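Local coordinates for protein L-ornithine N(5)-monooxygenase (Pseudomonas aeruginosa, PDB 3S5W) that hydroxylates the side-chain nitrogen of L-ornithine with FAD, NADPH and oxygen, the first step in making hydroxamate siderophores such as pyoverdin, at residues A[32-37]-A[62-67]; A[149-154]-A[166-171]; A[185-190]-A[413-418]. One frame throughout, in Å; residues are numbered along the deposited sequence.

Contact 1: A[32-37]-A[62-67]; sequences DLIGVG and LFLDKQ. With FAD (flavin-adenine dinucleotide), chain C.
The carbonyl oxygen of Leu-62 accepts one hydrogen bond, from Gly-35 N at 2.8 Å, with a weaker CA-H...O contact from Ile-34 CA (3.2 Å) beside it. Leu-62 N to Leu-33 O, Leu-64 N to Gly-35 O and Gly-37 N to Leu-64 O complete the parallel ladder. Glycine suits position 35 because Phe-63 CD1 lies 3.8 Å from Gly-35 CA; with no side chain in the way, Gly-37 CA comes within 3.5 Å of FAD O4B. With CG trans to its own N (chi1 -160°), Asp-65 reaches the adenosine ribose, its two oxygens accepting from both hydroxyls: OD1 from O2B, OD2 from O3B, each at 2.7 Å. Gln-67 NE2 donates to FAD O3B as well (3.1 Å). OD1 also accepts Gln-67 N, an Asx turn, and OD2 accepts Phe-38 N, which should fix the carboxylate's rotation. In this first beta-alpha-beta unit of a Rossmann-type FAD fold, Leu-33 and Phe-63 pack under helix 40-56, while Ile-34 CG2 and Leu-64 CG touch on the face toward strand 176-181.

Contact 2: A[149-154]-A[166-171]; sequences EVLRIE and RVISRN. With FAD (flavin-adenine dinucleotide), chain C.
Glu-154 and Arg-166 pair through both backbone and side chains. Their main chains exchange two bonds, Arg-166 N to Glu-154 O being 2.7 Å. Beyond the backbone, Arg-166 NE meets Glu-154 OE1 at 2.9 Å nearly along the C-O axis, the carboxylate and guanidinium planes only 16° apart, with a weak second bond from NH2. The other oxygen is also used: Arg-152 NE binds Glu-154 OE2 at 2.9 Å, from the anti side and 34° out of the carboxylate plane. One glutamate thus bridges two arginines and probably offsets part of their charge, leaving the trio net positive. Branched, apolar Ile-168 suits its place, laying CG2 over one face of the Arg-152 guanidinium and CD1 against Glu-154 CD, while the N-H edge stays with the carboxylate.

Leu-151 N donates to Ile-168 O at 2.7 Å and Ile-168 N to Arg-152 O, so Leu-151 and Arg-152 both face Ile-168: a classic beta bulge. Glu-149 and Arg-170 make a further two-way backbone pair and a longer salt bridge, OE1 to NH2 3.3 Å; Leu-151 CD2 covers a face of that guanidinium. Ser-169 OG is hydrogen-bonded to Glu-148 OE1. On the buried face Val-167 CG1, opposite its own N (chi1 -180°), meets Val-150 CG1 and, at 3.8 Å, Ile-153 CD1.

Val-150 binds adenine through its backbone: N donates to FAD N1A at 2.8 Å and O accepts from N6A at 3.1 Å, reading the base without a polar side chain. With strand 176-181 the hairpin forms a three-stranded antiparallel meander, as in FAD-binding domains of the glutathione reductase type.

Contact 3: A[185-190]-A[413-418]; sequences VVSPGG and YAQGFS. With FAD (flavin-adenine dinucleotide), chain C.
Pro-188 CD rests 3.4 Å from Phe-417 CE2, and Gly-189 O comes near the same ring; the flat apolar ring suits the pyrrolidine CG and CD of Pro-188, whose CB touches adenine N7A at 3.6 Å. Behind them two short parallel strands are joined by Val-186 N to Tyr-413 O at 2.7 Å and Gln-415 N to Val-186 O at 3.0 Å. Ser-187 OG lies against Gln-415 CB, its hydroxyl paired with Asn-42 OD1; Gln-415 reaches outward, OE1 accepting Arg-435 NE. Gly-189 CA lies 3.4 Å from FAD O1A, where a CB would clash, and its positive phi (79°) also favours glycine. One water unites the pieces: it accepts from Gly-189 N at 3.0 Å and donates to Gln-415 O at 2.7 Å and to FAD O2P at 2.9 Å. Within this contact, then, a water relays the backbone to the pyrophosphate and Gly-189 packs close by, and no charged side chain of the two segments takes part.

In the fold
All three contacts belong to one mixed sheet and touch the same FAD. Strand 30-36 ties contacts 1 and 3 together: it pairs with both 61-65 and 183-186, and 183-186 in turn pairs with 411-414. Contact 2, the hairpin, packs on contact 1 through Leu-64 and Val-150, their centres about 10 Å apart. The centres of contacts 1 and 3 are about 12 Å apart. Contacts 2 and 3 do not touch, with centres about 16 Å apart. They follow in series along the chain, yet contact 3 brings back a late strand, so distant sequence contributes to the cofactor site: contact 1 holds the ribose and lines the adenine, contact 2 hydrogen-bonds the adenine, and contact 3 lies by the pyrophosphate and adenine.

Contact 1: A[32-37]-A[62-67]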
loop_
_atom_site.group_PDB
_atom_site.type_symbol
_atom_site.label_atom_id
_atom_site.label_comp_id
_atom_site.label_asym_id
_atom_site.label_seq_id
_atom_site.Cartn_x
_atom_site.Cartn_y
_atom_site.Cartn_z
ATOM N N ASP A 32 18.500 5.271 18.498
ATOM C CA ASP A 32 17.276 5.295 19.288
ATOM C C ASP A 32 16.140 4.561 18.561
ATOM O O ASP A 32 15.371 3.834 19.188
ATOM C CB ASP A 32 16.875 6.744 19.625
ATOM C CG ASP A 32 17.812 7.384 20.654
ATOM O OD1 ASP A 32 17.999 6.776 21.730
ATOM O OD2 ASP A 32 18.342 8.488 20.398
ATOM N N LEU A 33 16.062 4.760 17.240
ATOM C CA LEU A 33 15.023 4.145 16.418
ATOM C C LEU A 33 15.566 3.801 15.062
ATOM O O LEU A 33 16.236 4.618 14.414
ATOM C CB LEU A 33 13.819 5.105 16.234
ATOM C CG LEU A 33 12.618 4.562 15.426
ATOM C CD1 LEU A 33 11.805 3.501 16.228
ATOM C CD2 LEU A 33 11.732 5.731 14.939
ATOM N N ILE A 34 15.256 2.598 14.612
ATOM C CA ILE A 34 15.419 2.276 13.211
ATOM C C ILE A 34 14.047 1.882 12.652
ATOM O O ILE A 34 13.299 1.180 13.310
ATOM C CB ILE A 34 16.472 1.154 12.970
ATOM C CG1 ILE A 34 17.836 1.598 13.509
ATOM C CG2 ILE A 34 16.581 0.788 11.457
ATOM C CD1 ILE A 34 18.946 0.545 13.293
ATOM N N GLY A 35 13.759 2.351 11.436
ATOM C CA GLY A 35 12.529 2.002 10.745
ATOM C C GLY A 35 12.784 1.151 9.529
ATOM O O GLY A 35 13.733 1.384 8.786
ATOM N N VAL A 36 11.935 0.147 9.344
ATOM C CA VAL A 36 11.933 -0.638 8.137
ATOM C C VAL A 36 10.939 0.044 7.184
ATOM O O VAL A 36 9.712 0.045 7.455
ATOM C CB VAL A 36 11.476 -2.073 8.408
ATOM C CG1 VAL A 36 11.560 -2.899 7.129
ATOM C CG2 VAL A 36 12.297 -2.696 9.535
ATOM N N GLY A 37 11.476 0.610 6.105
ATOM C CA GLY A 37 10.711 1.355 5.099
ATOM C C GLY A 37 10.750 2.859 5.328
ATOM O O GLY A 37 10.848 3.341 6.467
ATOM N N LEU A 62 17.166 6.333 12.122
ATOM C CA LEU A 62 17.361 5.942 10.720
ATOM C C LEU A 62 16.129 5.244 10.143
ATOM O O LEU A 62 15.505 4.414 10.811
ATOM C CB LEU A 62 18.541 4.980 10.547
ATOM C CG LEU A 62 19.982 5.451 10.768
ATOM C CD1 LEU A 62 20.905 4.254 10.525
ATOM C CD2 LEU A 62 20.335 6.576 9.837
ATOM N N PHE A 63 15.819 5.548 8.887
ATOM C CA PHE A 63 14.788 4.795 8.172
ATOM C C PHE A 63 15.400 4.189 6.952
ATOM O O PHE A 63 15.947 4.911 6.136
ATOM C CB PHE A 63 13.623 5.713 7.781
ATOM C CG PHE A 63 12.936 6.324 8.954
ATOM C CD1 PHE A 63 11.934 5.616 9.645
ATOM C CD2 PHE A 63 13.300 7.598 9.395
ATOM C CE1 PHE A 63 11.323 6.180 10.752
ATOM C CE2 PHE A 63 12.667 8.168 10.481
ATOM C CZ PHE A 63 11.689 7.463 11.166
ATOM N N LEU A 64 15.318 2.870 6.829
ATOM C CA LEU A 64 15.926 2.140 5.718
ATOM C C LEU A 64 14.891 1.756 4.677
ATOM O O LEU A 64 13.833 1.224 5.033
ATOM C CB LEU A 64 16.622 0.859 6.225
ATOM C CG LEU A 64 17.565 0.922 7.442
ATOM C CD1 LEU A 64 18.312 -0.416 7.602
ATOM C CD2 LEU A 64 18.532 2.086 7.425
ATOM N N ASP A 65 15.162 2.043 3.411
ATOM C CA ASP A 65 14.250 1.642 2.365
ATOM C C ASP A 65 14.992 0.925 1.271
ATOM O O ASP A 65 16.016 1.401 0.788
ATOM C CB ASP A 65 13.468 2.841 1.787
ATOM C CG ASP A 65 12.185 2.408 1.067
ATOM O OD1 ASP A 65 12.267 1.851 -0.059
ATOM O OD2 ASP A 65 11.084 2.605 1.632
ATOM N N LYS A 66 14.435 -0.198 0.867
ATOM C CA LYS A 66 15.028 -1.026 -0.170
ATOM C C LYS A 66 15.086 -0.366 -1.546
ATOM O O LYS A 66 15.891 -0.775 -2.373
ATOM C CB LYS A 66 14.387 -2.413 -0.226
ATOM C CG LYS A 66 12.953 -2.458 -0.722
ATOM C CD LYS A 66 12.416 -3.900 -0.702
ATOM C CE LYS A 66 11.021 -3.962 -1.314
ATOM N NZ LYS A 66 10.525 -5.372 -1.351
ATOM N N GLN A 67 14.233 0.631 -1.807
ATOM C CA GLN A 67 14.268 1.288 -3.132
ATOM C C GLN A 67 15.511 2.160 -3.237
ATOM O O GLN A 67 15.817 2.913 -2.300
ATOM C CB GLN A 67 13.032 2.159 -3.370
ATOM C CG GLN A 67 11.706 1.398 -3.314
ATOM C CD GLN A 67 10.550 2.316 -3.714
ATOM O OE1 GLN A 67 10.555 2.884 -4.807
ATOM N NE2 GLN A 67 9.607 2.507 -2.819
HETATM P PA FAD C . 4.380 1.722 1.635
HETATM O O1A FAD C . 4.017 0.460 0.947
HETATM O O2A FAD C . 3.984 3.012 0.896
HETATM O O5B FAD C . 5.985 1.771 1.882
HETATM C C5B FAD C . 6.645 0.620 2.355
HETATM C C4B FAD C . 8.113 0.874 2.060
HETATM O O4B FAD C . 8.842 -0.180 2.629
HETATM C C3B FAD C . 8.380 0.827 0.559
HETATM O O3B FAD C . 8.958 2.046 0.135
HETATM C C2B FAD C . 9.334 -0.360 0.374
HETATM O O2B FAD C . 10.392 -0.069 -0.532
HETATM C C1B FAD C . 9.905 -0.519 1.751
HETATM N N9A FAD C . 10.274 -1.879 2.132
HETATM C C8A FAD C . 9.499 -3.032 2.069
HETATM N N7A FAD C . 10.234 -4.050 2.609
HETATM C C5A FAD C . 11.426 -3.541 3.022
HETATM C C6A FAD C . 12.534 -4.126 3.633
HETATM N N6A FAD C . 12.457 -5.367 4.142
HETATM N N1A FAD C . 13.630 -3.317 3.925
HETATM C C2A FAD C . 13.648 -1.965 3.648
HETATM N N3A FAD C . 12.543 -1.378 3.040
HETATM C C4A FAD C . 11.458 -2.167 2.736
HETATM N N1 FAD C . -3.917 5.006 0.131
HETATM C C2 FAD C . -4.669 6.173 0.161
HETATM O O2 FAD C . -5.011 6.657 1.227
HETATM N N3 FAD C . -5.042 6.801 -1.008
HETATM C C4 FAD C . -4.672 6.305 -2.234
HETATM O O4 FAD C . -4.992 6.930 -3.260
HETATM C C4X FAD C . -3.923 5.113 -2.276
HETATM N N5 FAD C . -3.550 4.573 -3.498
HETATM C C5X FAD C . -2.823 3.394 -3.538
HETATM C C6 FAD C . -2.454 2.860 -4.781
HETATM C C7 FAD C . -1.726 1.679 -4.855
HETATM C C7M FAD C . -1.374 1.159 -6.227
HETATM C C8 FAD C . -1.390 1.015 -3.681
HETATM C C8M FAD C . -0.603 -0.264 -3.685
HETATM C C9 FAD C . -1.750 1.536 -2.443
HETATM C C9A FAD C . -2.456 2.743 -2.351
HETATM N N10 FAD C . -2.830 3.283 -1.115
HETATM C C10 FAD C . -3.578 4.455 -1.087
HETATM C "C1'" FAD C . -2.520 2.603 0.183
HETATM C "C2'" FAD C . -1.038 2.674 0.603
HETATM O "O2'" FAD C . -0.858 1.507 1.413
HETATM C "C3'" FAD C . -0.796 3.931 1.425
HETATM O "O3'" FAD C . -1.140 5.126 0.695
HETATM C "C4'" FAD C . 0.692 4.069 1.837
HETATM O "O4'" FAD C . 1.515 3.874 0.693
HETATM C "C5'" FAD C . 1.121 3.165 3.023
HETATM O "O5'" FAD C . 2.358 3.662 3.497
HETATM P P FAD C . 3.476 2.725 4.198
HETATM O O1P FAD C . 4.677 3.618 4.386
HETATM O O2P FAD C . 2.838 2.126 5.422
HETATM O O3P FAD C . 3.761 1.602 3.102
#

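Contact 2: A[149-154]-A[166-171]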
loop_
_atom_site.group_PDB
_atom_site.type_symbol
_atom_site.label_atom_id
_atom_site.label_comp_id
_atom_site.label_asym_id
_atom_site.label_seq_id
_atom_site.Cartn_x
_atom_site.Cartn_y
_atom_site.Cartn_z
ATOM N N GLU A 149 17.775 -3.141 1.970
ATOM C CA GLU A 149 16.707 -4.065 2.336
ATOM C C GLU A 149 17.013 -4.679 3.696
ATOM O O GLU A 149 18.081 -5.303 3.859
ATOM C CB GLU A 149 16.558 -5.153 1.272
ATOM C CG GLU A 149 15.476 -6.186 1.599
ATOM C CD GLU A 149 15.327 -7.276 0.561
ATOM O OE1 GLU A 149 16.129 -7.343 -0.392
ATOM O OE2 GLU A 149 14.401 -8.097 0.712
ATOM N N VAL A 150 16.099 -4.501 4.656
ATOM C CA VAL A 150 16.236 -5.132 5.958
ATOM C C VAL A 150 15.888 -6.612 5.790
ATOM O O VAL A 150 14.832 -6.968 5.220
ATOM C CB VAL A 150 15.390 -4.459 7.073
ATOM C CG1 VAL A 150 15.446 -5.257 8.355
ATOM C CG2 VAL A 150 15.884 -3.061 7.349
ATOM N N LEU A 151 16.804 -7.478 6.227
ATOM C CA LEU A 151 16.573 -8.918 6.077
ATOM C C LEU A 151 15.987 -9.578 7.332
ATOM O O LEU A 151 15.154 -10.470 7.236
ATOM C CB LEU A 151 17.869 -9.634 5.646
ATOM C CG LEU A 151 18.636 -9.099 4.423
ATOM C CD1 LEU A 151 20.014 -9.765 4.293
ATOM C CD2 LEU A 151 17.855 -9.294 3.134
ATOM N N ARG A 152 16.441 -9.156 8.504
ATOM C CA ARG A 152 15.985 -9.746 9.775
ATOM C C ARG A 152 16.374 -8.883 10.964
ATOM O O ARG A 152 17.295 -8.076 10.887
ATOM C CB ARG A 152 16.537 -11.177 9.976
ATOM C CG ARG A 152 18.041 -11.243 10.157
ATOM C CD ARG A 152 18.571 -12.705 10.281
ATOM N NE ARG A 152 20.031 -12.704 10.142
ATOM C CZ ARG A 152 20.673 -12.735 8.981
ATOM N NH1 ARG A 152 19.999 -12.807 7.844
ATOM N NH2 ARG A 152 21.993 -12.703 8.958
ATOM N N ILE A 153 15.675 -9.089 12.070
ATOM C CA ILE A 153 15.928 -8.374 13.300
ATOM C C ILE A 153 16.249 -9.430 14.331
ATOM O O ILE A 153 15.491 -10.388 14.466
ATOM C CB ILE A 153 14.681 -7.591 13.770
ATOM C CG1 ILE A 153 14.099 -6.759 12.614
ATOM C CG2 ILE A 153 15.010 -6.718 14.995
ATOM C CD1 ILE A 153 15.038 -5.696 12.069
ATOM N N GLU A 154 17.369 -9.248 15.031
ATOM C CA GLU A 154 17.826 -10.179 16.070
ATOM C C GLU A 154 17.926 -9.509 17.448
ATOM O O GLU A 154 18.272 -8.331 17.548
ATOM C CB GLU A 154 19.188 -10.759 15.708
ATOM C CG GLU A 154 19.167 -11.751 14.556
ATOM C CD GLU A 154 20.562 -12.007 14.007
ATOM O OE1 GLU A 154 21.545 -11.508 14.608
ATOM O OE2 GLU A 154 20.673 -12.697 12.969
ATOM N N ARG A 166 19.447 -6.002 16.845
ATOM C CA ARG A 166 20.385 -5.985 15.738
ATOM C C ARG A 166 19.560 -5.959 14.463
ATOM O O ARG A 166 18.733 -6.849 14.251
ATOM C CB ARG A 166 21.260 -7.254 15.739
ATOM C CG ARG A 166 22.310 -7.304 16.833
ATOM C CD ARG A 166 22.790 -8.773 17.116
ATOM N NE ARG A 166 23.168 -9.488 15.892
ATOM C CZ ARG A 166 24.350 -9.386 15.288
ATOM N NH1 ARG A 166 25.291 -8.609 15.800
ATOM N NH2 ARG A 166 24.597 -10.066 14.170
ATOM N N VAL A 167 19.773 -4.941 13.632
ATOM C CA VAL A 167 19.069 -4.839 12.364
ATOM C C VAL A 167 20.044 -5.203 11.256
ATOM O O VAL A 167 21.059 -4.528 11.078
ATOM C CB VAL A 167 18.477 -3.398 12.151
ATOM C CG1 VAL A 167 17.727 -3.304 10.806
ATOM C CG2 VAL A 167 17.588 -2.976 13.338
ATOM N N ILE A 168 19.733 -6.264 10.519
ATOM C CA ILE A 168 20.593 -6.761 9.464
ATOM C C ILE A 168 20.023 -6.347 8.104
ATOM O O ILE A 168 18.907 -6.714 7.762
ATOM C CB ILE A 168 20.726 -8.338 9.500
ATOM C CG1 ILE A 168 21.475 -8.842 10.747
ATOM C CG2 ILE A 168 21.510 -8.816 8.284
ATOM C CD1 ILE A 168 20.787 -8.699 12.049
ATOM N N SER A 169 20.799 -5.609 7.332
ATOM C CA SER A 169 20.362 -5.187 6.013
ATOM C C SER A 169 21.403 -5.507 4.932
ATOM O O SER A 169 22.576 -5.809 5.240
ATOM C CB SER A 169 19.990 -3.689 6.020
ATOM O OG SER A 169 21.109 -2.850 6.273
ATOM N N ARG A 170 20.971 -5.449 3.677
ATOM C CA ARG A 170 21.824 -5.688 2.537
ATOM C C ARG A 170 21.676 -4.464 1.629
ATOM O O ARG A 170 20.550 -3.998 1.405
ATOM C CB ARG A 170 21.390 -6.972 1.811
ATOM C CG ARG A 170 22.230 -7.298 0.548
ATOM C CD ARG A 170 21.924 -8.675 -0.075
ATOM N NE ARG A 170 20.559 -8.788 -0.592
ATOM C CZ ARG A 170 19.673 -9.708 -0.202
ATOM N NH1 ARG A 170 19.996 -10.626 0.711
ATOM N NH2 ARG A 170 18.456 -9.721 -0.733
ATOM N N ASN A 171 22.782 -3.903 1.151
ATOM C CA ASN A 171 22.675 -2.811 0.179
ATOM C C ASN A 171 22.604 -3.330 -1.266
ATOM O O ASN A 171 22.610 -4.549 -1.503
ATOM C CB ASN A 171 23.718 -1.688 0.395
ATOM C CG ASN A 171 25.154 -2.121 0.071
ATOM O OD1 ASN A 171 25.388 -3.079 -0.677
ATOM N ND2 ASN A 171 26.114 -1.425 0.659
HETATM P PA FAD C . 4.380 1.722 1.635
HETATM O O1A FAD C . 4.017 0.460 0.947
HETATM O O2A FAD C . 3.984 3.012 0.896
HETATM O O5B FAD C . 5.985 1.771 1.882
HETATM C C5B FAD C . 6.645 0.620 2.355
HETATM C C4B FAD C . 8.113 0.874 2.060
HETATM O O4B FAD C . 8.842 -0.180 2.629
HETATM C C3B FAD C . 8.380 0.827 0.559
HETATM O O3B FAD C . 8.958 2.046 0.135
HETATM C C2B FAD C . 9.334 -0.360 0.374
HETATM O O2B FAD C . 10.392 -0.069 -0.532
HETATM C C1B FAD C . 9.905 -0.519 1.751
HETATM N N9A FAD C . 10.274 -1.879 2.132
HETATM C C8A FAD C . 9.499 -3.032 2.069
HETATM N N7A FAD C . 10.234 -4.050 2.609
HETATM C C5A FAD C . 11.426 -3.541 3.022
HETATM C C6A FAD C . 12.534 -4.126 3.633
HETATM N N6A FAD C . 12.457 -5.367 4.142
HETATM N N1A FAD C . 13.630 -3.317 3.925
HETATM C C2A FAD C . 13.648 -1.965 3.648
HETATM N N3A FAD C . 12.543 -1.378 3.040
HETATM C C4A FAD C . 11.458 -2.167 2.736
HETATM N N1 FAD C . -3.917 5.006 0.131
HETATM C C2 FAD C . -4.669 6.173 0.161
HETATM O O2 FAD C . -5.011 6.657 1.227
HETATM N N3 FAD C . -5.042 6.801 -1.008
HETATM C C4 FAD C . -4.672 6.305 -2.234
HETATM O O4 FAD C . -4.992 6.930 -3.260
HETATM C C4X FAD C . -3.923 5.113 -2.276
HETATM N N5 FAD C . -3.550 4.573 -3.498
HETATM C C5X FAD C . -2.823 3.394 -3.538
HETATM C C6 FAD C . -2.454 2.860 -4.781
HETATM C C7 FAD C . -1.726 1.679 -4.855
HETATM C C7M FAD C . -1.374 1.159 -6.227
HETATM C C8 FAD C . -1.390 1.015 -3.681
HETATM C C8M FAD C . -0.603 -0.264 -3.685
HETATM C C9 FAD C . -1.750 1.536 -2.443
HETATM C C9A FAD C . -2.456 2.743 -2.351
HETATM N N10 FAD C . -2.830 3.283 -1.115
HETATM C C10 FAD C . -3.578 4.455 -1.087
HETATM C "C1'" FAD C . -2.520 2.603 0.183
HETATM C "C2'" FAD C . -1.038 2.674 0.603
HETATM O "O2'" FAD C . -0.858 1.507 1.413
HETATM C "C3'" FAD C . -0.796 3.931 1.425
HETATM O "O3'" FAD C . -1.140 5.126 0.695
HETATM C "C4'" FAD C . 0.692 4.069 1.837
HETATM O "O4'" FAD C . 1.515 3.874 0.693
HETATM C "C5'" FAD C . 1.121 3.165 3.023
HETATM O "O5'" FAD C . 2.358 3.662 3.497
HETATM P P FAD C . 3.476 2.725 4.198
HETATM O O1P FAD C . 4.677 3.618 4.386
HETATM O O2P FAD C . 2.838 2.126 5.422
HETATM O O3P FAD C . 3.761 1.602 3.102
#

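Contact 3: A[185-190]-A[413-418]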
loop_
_atom_site.group_PDB
_atom_site.type_symbol
_atom_site.label_atom_id
_atom_site.label_comp_id
_atom_site.label_asym_id
_atom_site.label_seq_id
_atom_site.Cartn_x
_atom_site.Cartn_y
_atom_site.Cartn_z
ATOM N N VAL A 185 10.622 0.415 14.248
ATOM C CA VAL A 185 9.274 0.609 13.676
ATOM C C VAL A 185 9.205 -0.112 12.318
ATOM O O VAL A 185 10.018 0.121 11.448
ATOM C CB VAL A 185 8.827 2.105 13.671
ATOM C CG1 VAL A 185 9.769 2.969 12.837
ATOM C CG2 VAL A 185 7.370 2.256 13.159
ATOM N N VAL A 186 8.269 -1.042 12.193
ATOM C CA VAL A 186 8.167 -1.895 11.009
ATOM C C VAL A 186 7.017 -1.401 10.110
ATOM O O VAL A 186 5.858 -1.589 10.455
ATOM C CB VAL A 186 7.935 -3.377 11.403
ATOM C CG1 VAL A 186 7.819 -4.237 10.174
ATOM C CG2 VAL A 186 9.128 -3.901 12.259
ATOM N N SER A 187 7.359 -0.790 8.979
ATOM C CA SER A 187 6.353 -0.211 8.041
ATOM C C SER A 187 6.639 -0.566 6.582
ATOM O O SER A 187 6.880 0.322 5.758
ATOM C CB SER A 187 6.341 1.306 8.209
ATOM O OG SER A 187 6.222 1.649 9.577
ATOM N N PRO A 188 6.673 -1.876 6.254
ATOM C CA PRO A 188 7.146 -2.291 4.935
ATOM C C PRO A 188 6.069 -2.378 3.842
ATOM O O PRO A 188 6.373 -2.759 2.713
ATOM C CB PRO A 188 7.728 -3.691 5.201
ATOM C CG PRO A 188 6.772 -4.245 6.251
ATOM C CD PRO A 188 6.437 -3.043 7.138
ATOM N N GLY A 189 4.824 -2.043 4.183
ATOM C CA GLY A 189 3.735 -2.065 3.214
ATOM C C GLY A 189 3.235 -3.480 3.007
ATOM O O GLY A 189 3.674 -4.395 3.712
ATOM N N GLY A 190 2.354 -3.684 2.019
ATOM C CA GLY A 190 1.812 -5.023 1.785
ATOM C C GLY A 190 2.635 -5.849 0.799
ATOM O O GLY A 190 3.528 -5.346 0.122
ATOM N N TYR A 413 7.348 -1.246 17.133
ATOM C CA TYR A 413 6.067 -0.736 16.616
ATOM C C TYR A 413 5.880 -1.246 15.186
ATOM O O TYR A 413 6.857 -1.536 14.489
ATOM C CB TYR A 413 6.078 0.794 16.636
ATOM C CG TYR A 413 6.251 1.403 18.004
ATOM C CD1 TYR A 413 7.523 1.598 18.557
ATOM C CD2 TYR A 413 5.148 1.817 18.747
ATOM C CE1 TYR A 413 7.683 2.177 19.827
ATOM C CE2 TYR A 413 5.305 2.408 20.006
ATOM C CZ TYR A 413 6.588 2.578 20.539
ATOM O OH TYR A 413 6.747 3.149 21.792
ATOM N N ALA A 414 4.625 -1.363 14.744
ATOM C CA ALA A 414 4.338 -1.743 13.369
ATOM C C ALA A 414 3.235 -0.841 12.818
ATOM O O ALA A 414 2.315 -0.530 13.532
ATOM C CB ALA A 414 3.929 -3.199 13.295
ATOM N N GLN A 415 3.346 -0.450 11.544
ATOM C CA GLN A 415 2.361 0.435 10.928
ATOM C C GLN A 415 1.784 -0.268 9.720
ATOM O O GLN A 415 2.541 -0.738 8.864
ATOM C CB GLN A 415 3.024 1.751 10.496
ATOM C CG GLN A 415 3.547 2.571 11.655
ATOM C CD GLN A 415 3.712 4.027 11.278
ATOM O OE1 GLN A 415 2.722 4.723 11.044
ATOM N NE2 GLN A 415 4.964 4.498 11.203
ATOM N N GLY A 416 0.443 -0.326 9.663
ATOM C CA GLY A 416 -0.278 -0.860 8.507
ATOM C C GLY A 416 -0.637 -2.331 8.628
ATOM O O GLY A 416 -1.115 -2.936 7.649
ATOM N N PHE A 417 -0.435 -2.882 9.830
ATOM C CA PHE A 417 -0.673 -4.314 10.090
ATOM C C PHE A 417 -1.768 -4.560 11.108
ATOM O O PHE A 417 -1.876 -5.654 11.692
ATOM C CB PHE A 417 0.661 -4.981 10.503
ATOM C CG PHE A 417 1.588 -5.095 9.348
ATOM C CD1 PHE A 417 1.524 -6.215 8.513
ATOM C CD2 PHE A 417 2.433 -4.026 9.002
ATOM C CE1 PHE A 417 2.327 -6.306 7.372
ATOM C CE2 PHE A 417 3.251 -4.109 7.862
ATOM C CZ PHE A 417 3.197 -5.250 7.043
ATOM N N SER A 418 -2.561 -3.524 11.366
ATOM C CA SER A 418 -3.495 -3.606 12.462
ATOM C C SER A 418 -4.894 -3.125 12.076
ATOM O O SER A 418 -5.612 -2.606 12.900
ATOM C CB SER A 418 -2.936 -2.854 13.679
ATOM O OG SER A 418 -2.534 -1.548 13.304
HETATM P PA FAD C . 4.380 1.722 1.635
HETATM O O1A FAD C . 4.017 0.460 0.947
HETATM O O2A FAD C . 3.984 3.012 0.896
HETATM O O5B FAD C . 5.985 1.771 1.882
HETATM C C5B FAD C . 6.645 0.620 2.355
HETATM C C4B FAD C . 8.113 0.874 2.060
HETATM O O4B FAD C . 8.842 -0.180 2.629
HETATM C C3B FAD C . 8.380 0.827 0.559
HETATM O O3B FAD C . 8.958 2.046 0.135
HETATM C C2B FAD C . 9.334 -0.360 0.374
HETATM O O2B FAD C . 10.392 -0.069 -0.532
HETATM C C1B FAD C . 9.905 -0.519 1.751
HETATM N N9A FAD C . 10.274 -1.879 2.132
HETATM C C8A FAD C . 9.499 -3.032 2.069
HETATM N N7A FAD C . 10.234 -4.050 2.609
HETATM C C5A FAD C . 11.426 -3.541 3.022
HETATM C C6A FAD C . 12.534 -4.126 3.633
HETATM N N6A FAD C . 12.457 -5.367 4.142
HETATM N N1A FAD C . 13.630 -3.317 3.925
HETATM C C2A FAD C . 13.648 -1.965 3.648
HETATM N N3A FAD C . 12.543 -1.378 3.040
HETATM C C4A FAD C . 11.458 -2.167 2.736
HETATM N N1 FAD C . -3.917 5.006 0.131
HETATM C C2 FAD C . -4.669 6.173 0.161
HETATM O O2 FAD C . -5.011 6.657 1.227
HETATM N N3 FAD C . -5.042 6.801 -1.008
HETATM C C4 FAD C . -4.672 6.305 -2.234
HETATM O O4 FAD C . -4.992 6.930 -3.260
HETATM C C4X FAD C . -3.923 5.113 -2.276
HETATM N N5 FAD C . -3.550 4.573 -3.498
HETATM C C5X FAD C . -2.823 3.394 -3.538
HETATM C C6 FAD C . -2.454 2.860 -4.781
HETATM C C7 FAD C . -1.726 1.679 -4.855
HETATM C C7M FAD C . -1.374 1.159 -6.227
HETATM C C8 FAD C . -1.390 1.015 -3.681
HETATM C C8M FAD C . -0.603 -0.264 -3.685
HETATM C C9 FAD C . -1.750 1.536 -2.443
HETATM C C9A FAD C . -2.456 2.743 -2.351
HETATM N N10 FAD C . -2.830 3.283 -1.115
HETATM C C10 FAD C . -3.578 4.455 -1.087
HETATM C "C1'" FAD C . -2.520 2.603 0.183
HETATM C "C2'" FAD C . -1.038 2.674 0.603
HETATM O "O2'" FAD C . -0.858 1.507 1.413
HETATM C "C3'" FAD C . -0.796 3.931 1.425
HETATM O "O3'" FAD C . -1.140 5.126 0.695
HETATM C "C4'" FAD C . 0.692 4.069 1.837
HETATM O "O4'" FAD C . 1.515 3.874 0.693
HETATM C "C5'" FAD C . 1.121 3.165 3.023
HETATM O "O5'" FAD C . 2.358 3.662 3.497
HETATM P P FAD C . 3.476 2.725 4.198
HETATM O O1P FAD C . 4.677 3.618 4.386
HETATM O O2P FAD C . 2.838 2.126 5.422
HETATM O O3P FAD C . 3.761 1.602 3.102
HETATM O O HOH W 1 3.434 -0.496 6.373
#